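Local coordinates for protein LIP (Serratia marcescens, PDB 4A1R) that serves as a membrane-bound lipoprotein component of the Type VI secretion system, probably contributing to assembly of the secretion apparatus at the bacterial envelope, at residues A[20-23]-A[27-30]; A[8-13]-A[90-95]. All coordinates share one frame; numbering follows the deposited sequence.

Contact 1: residues A[20-23]-A[27-30]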
ATOM      1  N   VAL A  20      -7.350  16.291   0.605  1.00 29.22           N
ATOM      2  CA  VAL A  20      -7.401  15.053  -0.159  1.00 30.35           C
ATOM      3  C   VAL A  20      -8.877  14.750  -0.450  1.00 22.67           C
ATOM      4  O   VAL A  20      -9.773  14.973   0.393  1.00 29.79           O
ATOM      5  CB  VAL A  20      -6.717  13.864   0.593  1.00 24.44           C
ATOM      6  CG1 VAL A  20      -7.640  13.304   1.662  1.00 31.76           C
ATOM      7  CG2 VAL A  20      -6.251  12.776  -0.381  1.00 29.80           C
ATOM      8  N   ASN A  21      -9.115  14.299  -1.673  1.00 32.11           N
ATOM      9  CA  ASN A  21     -10.346  13.618  -2.001  1.00 30.90           C
ATOM     10  C   ASN A  21     -11.570  14.490  -1.847  1.00 31.51           C
ATOM     11  O   ASN A  21     -12.569  14.081  -1.247  1.00 32.85           O
ATOM     12  CB  ASN A  21     -10.493  12.389  -1.110  1.00 28.97           C
ATOM     13  CG  ASN A  21     -11.576  11.451  -1.594  1.00 24.66           C
ATOM     14  OD1 ASN A  21     -11.732  11.248  -2.800  1.00 26.23           O
ATOM     15  ND2 ASN A  21     -12.277  10.829  -0.651  1.00 22.92           N
ATOM     16  N   ALA A  22     -11.468  15.698  -2.386  1.00 41.14           N
ATOM     17  CA  ALA A  22     -12.569  16.630  -2.426  1.00 36.62           C
ATOM     18  C   ALA A  22     -12.909  16.793  -3.896  1.00 43.79           C
ATOM     19  O   ALA A  22     -12.093  17.276  -4.697  1.00 40.41           O
ATOM     20  CB  ALA A  22     -12.166  17.960  -1.814  1.00 44.13           C
ATOM     21  N   ALA A  23     -14.100  16.332  -4.249  1.00 38.66           N
ATOM     22  CA  ALA A  23     -14.669  16.560  -5.564  1.00 41.78           C
ATOM     23  C   ALA A  23     -14.824  18.078  -5.831  1.00 41.81           C
ATOM     24  O   ALA A  23     -14.741  18.900  -4.903  1.00 42.90           O
ATOM     25  CB  ALA A  23     -16.020  15.856  -5.651  1.00 50.73           C
ATOM     26  N   GLN A  27     -16.504  19.093   0.136  1.00 43.17           N
ATOM     27  CA  GLN A  27     -15.501  19.105   1.231  1.00 46.57           C
ATOM     28  C   GLN A  27     -14.580  17.891   1.130  1.00 37.26           C
ATOM     29  O   GLN A  27     -14.962  16.885   0.517  1.00 34.26           O
ATOM     30  CB  GLN A  27     -16.171  19.098   2.611  1.00 48.42           C
ATOM     31  CG  GLN A  27     -17.283  20.117   2.811  1.00 61.34           C
ATOM     32  CD  GLN A  27     -16.824  21.543   2.568  1.00 82.22           C
ATOM     33  OE1 GLN A  27     -16.662  21.972   1.423  1.00 88.79           O
ATOM     34  NE2 GLN A  27     -16.620  22.288   3.649  1.00 96.56           N
ATOM     35  N   PRO A  28     -13.372  17.967   1.721  1.00 40.32           N
ATOM     36  CA  PRO A  28     -12.545  16.749   1.690  1.00 30.88           C
ATOM     37  C   PRO A  28     -13.177  15.610   2.478  1.00 29.78           C
ATOM     38  O   PRO A  28     -13.794  15.838   3.519  1.00 31.15           O
ATOM     39  CB  PRO A  28     -11.222  17.230   2.306  1.00 37.58           C
ATOM     40  CG  PRO A  28     -11.152  18.674   1.865  1.00 36.73           C
ATOM     41  CD  PRO A  28     -12.567  19.141   2.138  1.00 38.30           C
ATOM     42  N   ALA A  29     -13.062  14.387   1.951  1.00 30.57           N
ATOM     43  CA  ALA A  29     -13.764  13.234   2.521  1.00 30.11           C
ATOM     44  C   ALA A  29     -12.776  12.129   2.831  1.00 24.95           C
ATOM     45  O   ALA A  29     -11.761  11.996   2.120  1.00 25.52           O
ATOM     46  CB  ALA A  29     -14.812  12.735   1.543  1.00 27.55           C
ATOM     47  N   PRO A  30     -13.056  11.350   3.885  1.00 25.76           N
ATOM     48  CA  PRO A  30     -12.189  10.233   4.223  1.00 26.77           C
ATOM     49  C   PRO A  30     -11.998   9.369   3.000  1.00 24.69           C
ATOM     50  O   PRO A  30     -12.885   9.293   2.149  1.00 25.08           O
ATOM     51  CB  PRO A  30     -12.979   9.487   5.311  1.00 24.93           C
ATOM     52  CG  PRO A  30     -13.834  10.548   5.949  1.00 26.25           C
ATOM     53  CD  PRO A  30     -14.151  11.532   4.872  1.00 22.75           C
TER
HETATM   54  O   HOH W   1     -14.124   8.811  -0.538  1.00 35.60           O
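With CG set anti to the backbone N (chi1 -167°), the side chain of Asn21 reaches the carbonyl of Ala29, while the backbone of Asn21, in a left-handed conformation (phi 63°, psi 47°), turns its own carbonyl to the N-H of Ala29. Asn21 ND2 donates to Ala29 O at 3.1 Å in a nearly straight bond, the acceptor lying close to the plane of the amide. The donor, however, approaches Ala29 O from above its carbonyl plane, away from the lone-pair directions. The return bond, from Ala29 N to Asn21 O, is longer at 3.3 Å and more bent, and it too meets its carbonyl from above the plane. One asparagine therefore engages both polar backbone atoms of Ala29, through its side chain on one bond and its main chain on the other.

A water extends this grip: it accepts from Asn21 ND2 at 2.7 Å and donates to Pro30 O at 3.0 Å, tying the amide to a second carbonyl. The far end of the amide is held as well, since Asn21 OD1 accepts from the backbone N of Gln99, which fixes the rotation of the group. Apolar contact is slight: Ala22 CB sits against the ring of Pro28, 3.9 Å from Pro28 CG. Separately, Pro28 CB lies against the carbonyl oxygen Val20 O at 3.3 Å.

Both segments belong to the irregular loop connecting strands 9-16 and 31-38 of the beta-sandwich, its two limbs bridged by a buried asparagine that also ties them to Gln99, in the loop between strands 91-96 and 107-111.

Contact 2: residues A[8-13]-A[90-95]; sequences SRYSLV and RYIGVI
Ile92 CD1 rests on the aromatic face of Tyr10, 4.1 Å from the ring centroid and only 2° off the ring normal, so this CH-pi contact is centred over the ring and not at its edge. The other branch of the same isoleucine serves the next inward-facing residue of the opposing strand: Ile92 CG2 lies 3.9 Å from Leu12 CD1, the two side chains lying alongside and running in opposing directions. Leu12 CD1 also meets Val94 CG2 at 3.7 Å, and here the two branches meet end-on. A single leucine methyl thus touches both Ile92 and Val94. The division of labour in Ile92 follows from its torsions: CG1 is anti to the carbonyl carbon, and the further turn at chi2, -53°, carries CD1 over the tyrosine while CG2 remains for the leucine.

Behind these side chains, strands 9-13 and 91-95 run in broadly the same direction, 29° apart, with axes 10.3 Å from each other at closest approach. That spacing belongs to facing sheets and not to paired strands; the alternate residues Tyr10, Leu12, Ile92 and Val94 all point inward. Strand 9-16 is held between strands 79-84 and 130-138, Tyr10 making backbone hydrogen bonds with Gly83, and Ser11 with Leu131 and Ala133. Strand 91-96 lies between 31-38 and 107-111. From this second sheet, Leu37 touches both Tyr10 and Ile92, whereas Leu110 packs on Leu12 and Ile108 on Val94.

No hydrogen bond crosses between the two segments, which implies that the beta-sandwich is joined here by dispersion and the hydrophobic effect, with one CH-pi contact probably adding a small, weakly directional term.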
ATOM      1  N   SER A   8      10.285 -10.295   8.810  1.00 41.46           N
ATOM      2  CA  SER A   8       9.026 -11.051   8.890  1.00 38.01           C
ATOM      3  C   SER A   8       7.756 -10.209   8.800  1.00 31.29           C
ATOM      4  O   SER A   8       6.660 -10.732   8.513  1.00 30.97           O
ATOM      5  CB  SER A   8       8.967 -11.861  10.185  1.00 32.14           C
ATOM      6  OG  SER A   8       8.891 -11.008  11.310  1.00 34.18           O
ATOM      7  N   ARG A   9       7.889  -8.935   9.110  1.00 25.87           N
ATOM      8  CA  ARG A   9       6.718  -8.054   9.052  1.00 26.51           C
ATOM      9  C   ARG A   9       6.979  -6.709   8.410  1.00 27.49           C
ATOM     10  O   ARG A   9       8.138  -6.330   8.148  1.00 25.18           O
ATOM     11  CB  ARG A   9       5.985  -7.948  10.398  0.54 25.73           C
ATOM     12  CG  ARG A   9       6.792  -7.692  11.658  0.54 28.08           C
ATOM     13  CD  ARG A   9       5.908  -7.858  12.910  0.54 26.49           C
ATOM     14  NE  ARG A   9       4.703  -6.999  12.900  0.54 31.96           N
ATOM     15  CZ  ARG A   9       3.445  -7.412  12.675  0.54 20.95           C
ATOM     16  NH1 ARG A   9       3.165  -8.683  12.453  0.54 26.37           N
ATOM     17  NH2 ARG A   9       2.461  -6.533  12.680  0.54 24.84           N
ATOM     18  N   TYR A  10       5.890  -6.003   8.084  1.00 23.41           N
ATOM     19  CA  TYR A  10       6.001  -4.690   7.417  1.00 24.63           C
ATOM     20  C   TYR A  10       5.026  -3.731   8.055  1.00 26.93           C
ATOM     21  O   TYR A  10       4.046  -4.153   8.708  1.00 24.02           O
ATOM     22  CB  TYR A  10       5.696  -4.814   5.908  1.00 27.09           C
ATOM     23  CG  TYR A  10       4.257  -5.225   5.639  1.00 24.06           C
ATOM     24  CD1 TYR A  10       3.923  -6.571   5.582  1.00 28.72           C
ATOM     25  CD2 TYR A  10       3.230  -4.272   5.478  1.00 34.30           C
ATOM     26  CE1 TYR A  10       2.616  -6.987   5.398  1.00 38.85           C
ATOM     27  CE2 TYR A  10       1.907  -4.680   5.287  1.00 40.68           C
ATOM     28  CZ  TYR A  10       1.615  -6.052   5.237  1.00 38.39           C
ATOM     29  OH  TYR A  10       0.351  -6.548   5.018  1.00 38.43           O
ATOM     30  N   SER A  11       5.260  -2.441   7.864  1.00 24.71           N
ATOM     31  CA  SER A  11       4.213  -1.465   8.150  1.00 27.17           C
ATOM     32  C   SER A  11       4.355  -0.199   7.322  1.00 28.88           C
ATOM     33  O   SER A  11       5.466   0.166   6.862  1.00 23.00           O
ATOM     34  CB  SER A  11       4.137  -1.135   9.631  1.00 29.37           C
ATOM     35  OG  SER A  11       5.150  -0.247   9.985  1.00 30.46           O
ATOM     36  N   LEU A  12       3.208   0.446   7.114  1.00 23.59           N
ATOM     37  CA  LEU A  12       3.113   1.677   6.340  1.00 22.66           C
ATOM     38  C   LEU A  12       2.500   2.713   7.221  1.00 28.71           C
ATOM     39  O   LEU A  12       1.485   2.452   7.905  1.00 28.06           O
ATOM     40  CB  LEU A  12       2.205   1.444   5.124  1.00 20.22           C
ATOM     41  CG  LEU A  12       2.630   0.389   4.107  1.00 26.85           C
ATOM     42  CD1 LEU A  12       1.676   0.276   2.928  1.00 26.08           C
ATOM     43  CD2 LEU A  12       4.011   0.740   3.588  1.00 29.07           C
ATOM     44  N   VAL A  13       3.081   3.910   7.212  1.00 21.92           N
ATOM     45  CA  VAL A  13       2.535   4.984   7.995  1.00 20.99           C
ATOM     46  C   VAL A  13       1.959   6.031   7.038  1.00 25.97           C
ATOM     47  O   VAL A  13       2.668   6.500   6.149  1.00 28.34           O
ATOM     48  CB  VAL A  13       3.611   5.674   8.844  1.00 23.88           C
ATOM     49  CG1 VAL A  13       2.941   6.653   9.796  1.00 27.56           C
ATOM     50  CG2 VAL A  13       4.429   4.669   9.626  1.00 31.24           C
ATOM     51  N   ARG A  90       6.674 -10.415  -2.616  1.00 32.18           N
ATOM     52  CA  ARG A  90       7.645  -9.567  -3.338  1.00 32.18           C
ATOM     53  C   ARG A  90       7.236  -8.087  -3.456  1.00 28.53           C
ATOM     54  O   ARG A  90       8.067  -7.203  -3.734  1.00 32.21           O
ATOM     55  CB  ARG A  90       7.942 -10.160  -4.721  1.00 32.82           C
ATOM     56  CG  ARG A  90       8.603 -11.534  -4.686  1.00 41.26           C
ATOM     57  CD  ARG A  90       9.937 -11.493  -3.947  1.00 53.67           C
ATOM     58  NE  ARG A  90      10.599 -12.802  -3.912  1.00 68.85           N
ATOM     59  CZ  ARG A  90      10.410 -13.737  -2.977  1.00 73.73           C
ATOM     60  NH1 ARG A  90       9.577 -13.538  -1.965  1.00 55.62           N
ATOM     61  NH2 ARG A  90      11.061 -14.891  -3.053  1.00 76.92           N
ATOM     62  N   TYR A  91       5.958  -7.807  -3.266  1.00 29.53           N
ATOM     63  CA  TYR A  91       5.470  -6.416  -3.384  1.00 28.54           C
ATOM     64  C   TYR A  91       4.357  -6.139  -2.372  1.00 21.19           C
ATOM     65  O   TYR A  91       3.613  -7.041  -2.037  1.00 24.96           O
ATOM     66  CB  TYR A  91       4.913  -6.172  -4.792  1.00 30.18           C
ATOM     67  CG  TYR A  91       5.947  -6.213  -5.921  1.00 36.92           C
ATOM     68  CD1 TYR A  91       6.695  -5.082  -6.245  1.00 37.69           C
ATOM     69  CD2 TYR A  91       6.151  -7.376  -6.670  1.00 41.15           C
ATOM     70  CE1 TYR A  91       7.639  -5.116  -7.264  1.00 46.91           C
ATOM     71  CE2 TYR A  91       7.083  -7.418  -7.696  1.00 41.56           C
ATOM     72  CZ  TYR A  91       7.824  -6.288  -7.982  1.00 42.07           C
ATOM     73  OH  TYR A  91       8.752  -6.306  -9.000  1.00 61.68           O
ATOM     74  N   ILE A  92       4.289  -4.898  -1.887  1.00 23.09           N
ATOM     75  CA  ILE A  92       3.089  -4.357  -1.195  1.00 25.20           C
ATOM     76  C   ILE A  92       2.352  -3.416  -2.177  1.00 21.80           C
ATOM     77  O   ILE A  92       2.912  -2.399  -2.616  1.00 26.37           O
ATOM     78  CB  ILE A  92       3.463  -3.578   0.102  1.00 26.41           C
ATOM     79  CG1 ILE A  92       4.254  -4.447   1.075  1.00 26.57           C
ATOM     80  CG2 ILE A  92       2.243  -2.961   0.792  1.00 31.19           C
ATOM     81  CD1 ILE A  92       3.623  -5.775   1.429  1.00 30.23           C
ATOM     82  N   GLY A  93       1.116  -3.760  -2.537  1.00 22.66           N
ATOM     83  CA  GLY A  93       0.288  -2.881  -3.392  1.00 19.36           C
ATOM     84  C   GLY A  93      -0.572  -1.980  -2.511  1.00 22.74           C
ATOM     85  O   GLY A  93      -1.086  -2.417  -1.477  1.00 22.08           O
ATOM     86  N   VAL A  94      -0.733  -0.718  -2.888  1.00 18.01           N
ATOM     87  CA  VAL A  94      -1.556   0.191  -2.084  1.00 19.32           C
ATOM     88  C   VAL A  94      -2.540   0.817  -3.069  1.00 25.65           C
ATOM     89  O   VAL A  94      -2.133   1.232  -4.176  1.00 20.51           O
ATOM     90  CB  VAL A  94      -0.742   1.286  -1.345  1.00 22.34           C
ATOM     91  CG1 VAL A  94      -1.636   2.080  -0.389  1.00 24.89           C
ATOM     92  CG2 VAL A  94       0.431   0.688  -0.576  1.00 24.65           C
ATOM     93  N   ILE A  95      -3.820   0.828  -2.688  1.00 20.00           N
ATOM     94  CA  ILE A  95      -4.922   1.395  -3.490  1.00 19.74           C
ATOM     95  C   ILE A  95      -5.591   2.482  -2.638  1.00 18.41           C
ATOM     96  O   ILE A  95      -5.833   2.286  -1.442  1.00 21.26           O
ATOM     97  CB  ILE A  95      -5.998   0.306  -3.842  1.00 22.09           C
ATOM     98  CG1 ILE A  95      -5.393  -0.814  -4.685  1.00 21.56           C
ATOM     99  CG2 ILE A  95      -7.212   0.916  -4.584  1.00 21.45           C
ATOM    100  CD1 ILE A  95      -6.291  -2.013  -4.909  1.00 22.49           C
TER

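Overall arrangement
The two contacts play different parts in a beta-sandwich: contact 2 joins the two sheets, whereas contact 1 braces a loop that links their strands. Contact 2 lies in the interior, its centre about 5 Å from that of the chain, and works through buried side chains. Contact 1 lies toward the periphery, its centre about 20 Å from the centre of the chain, where polar bonds order the loop. The centres of contacts 1 and 2 are about 24 Å apart. The nearest atoms of contacts 1 and 2 are about 10 Å apart, so the two do not touch. The sequence nevertheless connects them: strand 9-16 carries one half of contact 2 and then leads into the loop of contact 1, which is nested within the stretch of chain that contact 2 closes.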